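Local atomic coordinates of NLP/P60 family protein (Bacillus cereus ATCC 10987, PDB entry 3H41), a protein that acts as a cysteine peptidase, probably cleaving gamma-D-glutamyl-L-lysine bonds in murein peptides of the bacterial cell wall to release the dipeptide L-Ala-gamma-D-Glu. Residues F257-H260 against S266-H269. Residues are numbered along the deposited sequence; the frame is centred on the assembly and turned at random.
Sequences FFAH and SVHH. With DGL (D-glutamic acid), chain C.
F258 O accepts two backbone N-H groups from the neighbouring strand, H268 N at 2.9 Å and H269 N in a longer, more bent bond of 3.3 Å. Both histidines thus sit opposite one phenylalanine, the signature of a classic beta bulge in an antiparallel pair. Between the buried F258 and H269, F258 N returns a bond to H269 O (2.9 Å), and the two side chains run side by side: F258 CD2 lies in the plane of the imidazole, at its edge, 3.4 Å from H269 CD2. With CG anti to the backbone N (chi1 -175°), H269 is hydrogen-bonded through NE2 to ND1 of H281, another inferred active-site residue. Within the central sheet of the NlpC/P60 domain, the two consecutive histidines go to different places, H269 as the inferred proton acceptor and H268 in the D-glutamate pocket, where its carbonyl O approaches the ligand's CD. The solvent side has one backbone bond against three at the bulge, H260 N to S266 O (2.9 Å), yet its rings pack closely: the exposed H260 ring stacks face to face on H268, centroids 3.8 Å apart and planes at 16°. Outside the two segments, H268 NE2 is hydrogen-bonded to E302 OE1, which probably fixes the rotation of the imidazole.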
loop_
_atom_site.group_PDB
_atom_site.type_symbol
_atom_site.label_atom_id
_atom_site.label_comp_id
_atom_site.label_asym_id
_atom_site.label_seq_id
_atom_site.Cartn_x
_atom_site.Cartn_y
_atom_site.Cartn_z
ATOM N N PHE A 257 -15.528 -10.672 -2.020
ATOM C CA PHE A 257 -15.786 -10.047 -0.744
ATOM C C PHE A 257 -16.477 -10.987 0.224
ATOM O O PHE A 257 -17.248 -11.844 -0.188
ATOM C CB PHE A 257 -16.573 -8.738 -0.983
ATOM C CG PHE A 257 -15.807 -7.783 -1.808
ATOM C CD1 PHE A 257 -14.870 -6.943 -1.222
ATOM C CD2 PHE A 257 -15.942 -7.772 -3.190
ATOM C CE1 PHE A 257 -14.094 -6.067 -2.011
ATOM C CE2 PHE A 257 -15.174 -6.907 -3.974
ATOM C CZ PHE A 257 -14.263 -6.067 -3.394
ATOM N N PHE A 258 -16.150 -10.828 1.504
ATOM C CA PHE A 258 -16.762 -11.623 2.564
ATOM C C PHE A 258 -17.309 -10.684 3.611
ATOM O O PHE A 258 -16.655 -9.688 3.982
ATOM C CB PHE A 258 -15.750 -12.632 3.136
ATOM C CG PHE A 258 -15.109 -13.476 2.069
ATOM C CD1 PHE A 258 -15.732 -14.653 1.632
ATOM C CD2 PHE A 258 -13.980 -13.030 1.386
ATOM C CE1 PHE A 258 -15.174 -15.417 0.599
ATOM C CE2 PHE A 258 -13.429 -13.796 0.335
ATOM C CZ PHE A 258 -14.032 -14.992 -0.045
ATOM N N ALA A 259 -18.517 -10.994 4.104
ATOM C CA ALA A 259 -19.188 -10.127 5.044
ATOM C C ALA A 259 -19.661 -10.898 6.275
ATOM O O ALA A 259 -19.947 -12.103 6.220
ATOM C CB ALA A 259 -20.414 -9.395 4.347
ATOM N N HIS A 260 -19.750 -10.186 7.374
ATOM C CA HIS A 260 -20.271 -10.738 8.630
ATOM C C HIS A 260 -21.692 -11.272 8.484
ATOM O O HIS A 260 -22.435 -10.908 7.529
ATOM C CB HIS A 260 -20.255 -9.665 9.729
ATOM C CG HIS A 260 -18.878 -9.259 10.163
ATOM N ND1 HIS A 260 -18.083 -10.066 10.946
ATOM C CD2 HIS A 260 -18.167 -8.129 9.945
ATOM C CE1 HIS A 260 -16.935 -9.459 11.180
ATOM N NE2 HIS A 260 -16.960 -8.281 10.587
ATOM N N SER A 266 -21.637 -6.195 7.440
ATOM C CA SER A 266 -20.591 -5.374 6.875
ATOM C C SER A 266 -19.510 -6.270 6.259
ATOM O O SER A 266 -19.232 -7.365 6.738
ATOM C CB SER A 266 -20.001 -4.422 7.909
ATOM O OG SER A 266 -19.659 -5.147 9.051
ATOM N N VAL A 267 -18.947 -5.785 5.162
ATOM C CA VAL A 267 -17.829 -6.430 4.473
ATOM C C VAL A 267 -16.636 -6.286 5.372
ATOM O O VAL A 267 -16.417 -5.209 5.895
ATOM C CB VAL A 267 -17.571 -5.737 3.131
ATOM C CG1 VAL A 267 -16.173 -6.124 2.520
ATOM C CG2 VAL A 267 -18.680 -6.086 2.201
ATOM N N HIS A 268 -15.898 -7.372 5.588
ATOM C CA HIS A 268 -14.642 -7.293 6.329
ATOM C C HIS A 268 -13.480 -8.083 5.720
ATOM O O HIS A 268 -12.447 -8.187 6.354
ATOM C CB HIS A 268 -14.847 -7.757 7.786
ATOM C CG HIS A 268 -15.183 -9.210 7.911
ATOM N ND1 HIS A 268 -14.287 -10.144 8.385
ATOM C CD2 HIS A 268 -16.305 -9.898 7.588
ATOM C CE1 HIS A 268 -14.855 -11.339 8.381
ATOM N NE2 HIS A 268 -16.077 -11.219 7.896
ATOM N N HIS A 269 -13.623 -8.647 4.526
ATOM C CA HIS A 269 -12.491 -9.311 3.882
ATOM C C HIS A 269 -12.613 -9.223 2.371
ATOM O O HIS A 269 -13.719 -9.212 1.822
ATOM C CB HIS A 269 -12.345 -10.782 4.339
ATOM C CG HIS A 269 -11.129 -11.453 3.778
ATOM N ND1 HIS A 269 -9.850 -11.063 4.116
ATOM C CD2 HIS A 269 -10.989 -12.426 2.846
ATOM C CE1 HIS A 269 -8.979 -11.797 3.446
ATOM N NE2 HIS A 269 -9.644 -12.619 2.658
HETATM N N DGL C . -8.809 -2.440 6.699
HETATM C CA DGL C . -9.886 -3.432 6.697
HETATM C C DGL C . -10.888 -3.154 5.615
HETATM O O DGL C . -12.072 -3.500 5.727
HETATM C CB DGL C . -9.298 -4.842 6.527
HETATM C CG DGL C . -10.330 -5.977 6.675
HETATM C CD DGL C . -11.279 -5.859 7.866
HETATM O OE1 DGL C . -11.079 -6.627 8.825
HETATM O OE2 DGL C . -12.252 -5.056 7.856
HETATM O OXT DGL C . -10.522 -2.621 4.560
#